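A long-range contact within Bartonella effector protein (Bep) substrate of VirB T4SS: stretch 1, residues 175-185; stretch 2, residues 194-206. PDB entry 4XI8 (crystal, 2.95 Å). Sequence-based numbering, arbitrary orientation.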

# COMPACT_ATOMS: atom_id res chain seq x y z
N LYS A 175 -0.97 13.12 -0.17
CA LYS A 175 -0.19 14.33 0.08
C LYS A 175 0.11 15.09 -1.21
O LYS A 175 0.13 16.32 -1.22
CB LYS A 175 1.11 13.98 0.80
N ARG A 176 0.35 14.35 -2.29
CA ARG A 176 0.66 14.98 -3.58
C ARG A 176 -0.53 15.74 -4.13
O ARG A 176 -0.39 16.86 -4.62
CB ARG A 176 1.12 13.93 -4.59
CG ARG A 176 1.49 14.52 -5.94
CD ARG A 176 1.94 13.45 -6.93
NE ARG A 176 2.32 14.03 -8.22
CZ ARG A 176 2.76 13.33 -9.25
NH1 ARG A 176 2.88 12.01 -9.15
NH2 ARG A 176 3.08 13.94 -10.38
N MET A 177 -1.71 15.12 -4.06
CA MET A 177 -2.93 15.75 -4.53
C MET A 177 -3.27 16.97 -3.69
O MET A 177 -3.71 17.99 -4.21
CB MET A 177 -4.09 14.75 -4.52
CG MET A 177 -5.42 15.35 -4.95
SD MET A 177 -5.52 15.62 -6.73
CE MET A 177 -5.37 13.93 -7.33
N GLN A 178 -3.05 16.86 -2.38
CA GLN A 178 -3.34 17.95 -1.46
C GLN A 178 -2.48 19.17 -1.75
O GLN A 178 -2.95 20.31 -1.68
CB GLN A 178 -3.13 17.49 -0.01
N PHE A 179 -1.21 18.94 -2.07
CA PHE A 179 -0.30 20.02 -2.40
C PHE A 179 -0.62 20.65 -3.75
O PHE A 179 -0.55 21.86 -3.91
CB PHE A 179 1.15 19.54 -2.39
CG PHE A 179 2.14 20.57 -2.85
CD1 PHE A 179 2.40 21.69 -2.07
CD2 PHE A 179 2.79 20.44 -4.06
CE1 PHE A 179 3.31 22.65 -2.49
CE2 PHE A 179 3.69 21.39 -4.49
CZ PHE A 179 3.95 22.50 -3.70
N ALA A 180 -0.97 19.81 -4.72
CA ALA A 180 -1.30 20.27 -6.06
C ALA A 180 -2.52 21.18 -6.06
O ALA A 180 -2.57 22.17 -6.78
CB ALA A 180 -1.52 19.09 -6.99
N ILE A 181 -3.51 20.83 -5.24
CA ILE A 181 -4.72 21.64 -5.11
C ILE A 181 -4.43 22.95 -4.40
O ILE A 181 -4.86 24.02 -4.84
CB ILE A 181 -5.82 20.87 -4.35
CG1 ILE A 181 -6.24 19.62 -5.12
CG2 ILE A 181 -7.03 21.77 -4.12
CD1 ILE A 181 -7.29 18.79 -4.42
N HIS A 182 -3.68 22.87 -3.30
CA HIS A 182 -3.34 24.05 -2.52
C HIS A 182 -2.46 25.01 -3.32
O HIS A 182 -2.49 26.22 -3.11
CB HIS A 182 -2.64 23.66 -1.21
CG HIS A 182 -2.32 24.82 -0.32
ND1 HIS A 182 -1.12 25.49 -0.38
CD2 HIS A 182 -3.04 25.42 0.65
CE1 HIS A 182 -1.11 26.46 0.51
NE2 HIS A 182 -2.27 26.44 1.15
N ALA A 183 -1.67 24.44 -4.23
CA ALA A 183 -0.73 25.22 -5.04
C ALA A 183 -1.45 26.21 -5.95
O ALA A 183 -1.06 27.37 -6.04
CB ALA A 183 0.14 24.29 -5.86
N ALA A 184 -2.50 25.75 -6.62
CA ALA A 184 -3.26 26.62 -7.51
C ALA A 184 -4.58 27.02 -6.87
O ALA A 184 -5.65 26.82 -7.44
CB ALA A 184 -3.50 25.94 -8.85
N LEU A 185 -4.48 27.61 -5.68
CA LEU A 185 -5.61 28.17 -4.95
C LEU A 185 -5.08 29.25 -4.02
O LEU A 185 -5.83 29.89 -3.29
CB LEU A 185 -6.36 27.10 -4.15
CG LEU A 185 -7.34 26.18 -4.89
CD1 LEU A 185 -8.02 25.24 -3.92
CD2 LEU A 185 -8.36 26.99 -5.67
N GLY A 194 -2.10 31.84 -9.06
CA GLY A 194 -2.03 30.48 -8.58
C GLY A 194 -1.05 29.64 -9.37
O GLY A 194 -0.87 29.84 -10.57
N ASN A 195 -0.40 28.69 -8.70
CA ASN A 195 0.57 27.82 -9.35
C ASN A 195 -0.04 26.51 -9.83
O ASN A 195 -0.26 25.59 -9.04
CB ASN A 195 1.74 27.53 -8.40
CG ASN A 195 2.92 26.90 -9.10
OD1 ASN A 195 3.06 27.00 -10.32
ND2 ASN A 195 3.78 26.24 -8.33
N ILE A 196 -0.31 26.43 -11.12
CA ILE A 196 -0.92 25.24 -11.71
C ILE A 196 0.13 24.21 -12.13
O ILE A 196 -0.21 23.11 -12.56
CB ILE A 196 -1.78 25.59 -12.94
CG1 ILE A 196 -0.90 26.12 -14.07
CG2 ILE A 196 -2.85 26.61 -12.56
CD1 ILE A 196 -1.64 26.28 -15.39
N THR A 197 1.40 24.59 -12.00
CA THR A 197 2.51 23.72 -12.39
C THR A 197 2.51 22.35 -11.67
O THR A 197 2.75 21.33 -12.32
CB THR A 197 3.87 24.41 -12.15
OG1 THR A 197 3.87 25.70 -12.78
CG2 THR A 197 5.01 23.58 -12.71
N PRO A 198 2.25 22.32 -10.35
CA PRO A 198 2.17 20.99 -9.73
C PRO A 198 1.02 20.14 -10.26
O PRO A 198 1.14 18.92 -10.35
CB PRO A 198 1.96 21.30 -8.24
CG PRO A 198 2.54 22.66 -8.07
CD PRO A 198 2.19 23.39 -9.33
N MET A 199 -0.10 20.78 -10.61
CA MET A 199 -1.24 20.08 -11.17
C MET A 199 -0.94 19.52 -12.56
O MET A 199 -1.34 18.40 -12.89
CB MET A 199 -2.46 20.99 -11.24
CG MET A 199 -3.41 20.82 -10.07
SD MET A 199 -4.09 19.14 -10.01
CE MET A 199 -4.95 19.19 -8.45
N LEU A 200 -0.23 20.30 -13.36
CA LEU A 200 0.18 19.87 -14.69
C LEU A 200 1.10 18.65 -14.59
O LEU A 200 0.96 17.70 -15.36
CB LEU A 200 0.88 21.00 -15.44
CG LEU A 200 0.01 22.20 -15.82
CD1 LEU A 200 0.85 23.29 -16.47
CD2 LEU A 200 -1.12 21.77 -16.74
N HIS A 201 2.03 18.70 -13.65
CA HIS A 201 2.95 17.59 -13.41
C HIS A 201 2.22 16.32 -12.98
O HIS A 201 2.60 15.22 -13.36
CB HIS A 201 3.98 17.97 -12.34
CG HIS A 201 4.98 18.99 -12.80
ND1 HIS A 201 5.93 19.52 -11.96
CD2 HIS A 201 5.17 19.57 -14.01
CE1 HIS A 201 6.67 20.39 -12.64
NE2 HIS A 201 6.23 20.44 -13.88
N LEU A 202 1.16 16.49 -12.19
CA LEU A 202 0.38 15.36 -11.71
C LEU A 202 -0.28 14.62 -12.87
O LEU A 202 -0.04 13.43 -13.07
CB LEU A 202 -0.68 15.83 -10.70
CG LEU A 202 -1.41 14.80 -9.85
CD1 LEU A 202 -1.81 15.41 -8.51
CD2 LEU A 202 -2.64 14.24 -10.55
N PHE A 203 -1.10 15.34 -13.63
CA PHE A 203 -1.85 14.74 -14.73
C PHE A 203 -0.94 14.23 -15.85
O PHE A 203 -1.31 13.30 -16.57
CB PHE A 203 -2.85 15.76 -15.29
CG PHE A 203 -4.09 15.89 -14.46
CD1 PHE A 203 -5.04 14.88 -14.43
CD2 PHE A 203 -4.31 17.02 -13.68
CE1 PHE A 203 -6.18 14.99 -13.66
CE2 PHE A 203 -5.45 17.14 -12.91
CZ PHE A 203 -6.38 16.13 -12.90
N GLU A 204 0.24 14.82 -15.98
CA GLU A 204 1.19 14.40 -17.00
C GLU A 204 1.76 13.03 -16.67
O GLU A 204 1.94 12.19 -17.56
CB GLU A 204 2.31 15.42 -17.15
CG GLU A 204 3.23 15.18 -18.34
CD GLU A 204 4.30 16.24 -18.47
OE1 GLU A 204 5.10 16.17 -19.43
OE2 GLU A 204 4.35 17.15 -17.62
N ASP A 205 2.05 12.80 -15.40
CA ASP A 205 2.52 11.50 -14.93
C ASP A 205 1.41 10.47 -15.02
O ASP A 205 1.64 9.31 -15.38
CB ASP A 205 3.04 11.60 -13.49
CG ASP A 205 4.26 12.48 -13.36
OD1 ASP A 205 4.87 12.82 -14.40
OD2 ASP A 205 4.61 12.85 -12.22
N ILE A 206 0.20 10.90 -14.69
CA ILE A 206 -0.97 10.03 -14.64
C ILE A 206 -1.40 9.54 -16.02
O ILE A 206 -1.81 8.38 -16.17
CB ILE A 206 -2.14 10.76 -13.95
CG1 ILE A 206 -1.82 10.98 -12.47
CG2 ILE A 206 -3.43 9.99 -14.08
CD1 ILE A 206 -1.17 9.78 -11.83

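The centre of this contact is built on small residues. Ala180 points its CB toward the second helix, and there the backbones come close, with Ala180 CA 5.1 Å from Pro198 CA. The helices run roughly antiparallel, at 140°, with axes 8.2 Å apart at closest approach, a spacing that suits a methyl group facing a compact ring. Ala180 CB lies 4.3 Å from Pro198 CB, 3.7 Å from Met199 CE and 4.0 Å from Leu202 CD1, so one methyl touches three partners. Pro198 CG also packs against neighbours of Ala180 on the same helix, 3.6 Å from Ala183 CB, about a turn on, and 4.0 Å from CE2 of Phe179, the residue just before. Near the start of its helix, proline costs little, since the first turn has few backbone NH groups with a helical acceptor to lose.

Longer side chains fill the flank. Met199 leaves its backbone sideways, but its flexible chain brings CE to within 3.6 Å of Ile181 CG1 and 4.0 Å of Met177 SD. Met177 in turn sets its CE 4.0 Å from Leu202 CD1.

At one end, the chain leaves helical geometry at Ala184, and polar backbone takes over. Asn195 N donates to Ala183 O at 3.0 Å, tying the end of one helix to the approach to the other. Ala184 CB rests 3.8 Å from Ile196 CG2, while Asn195 OD1 accepts a weak capping bond from Thr197 N at 3.4 Å.

At the other end, Arg176 starts out sideways, yet its all-t chain carries the guanidinium across to Asp205. Arg176 NH2 donates to Asp205 OD2 at 2.6 Å, a hydrogen-bonded salt bridge. Leu202 CG lies over one guanidinium face, 4.1 Å from Arg176 NE, leaving the edge for the carboxylate. The rule is economical: alanines for closeness, methionines for filling, and an extended arginine to pair a buried acid.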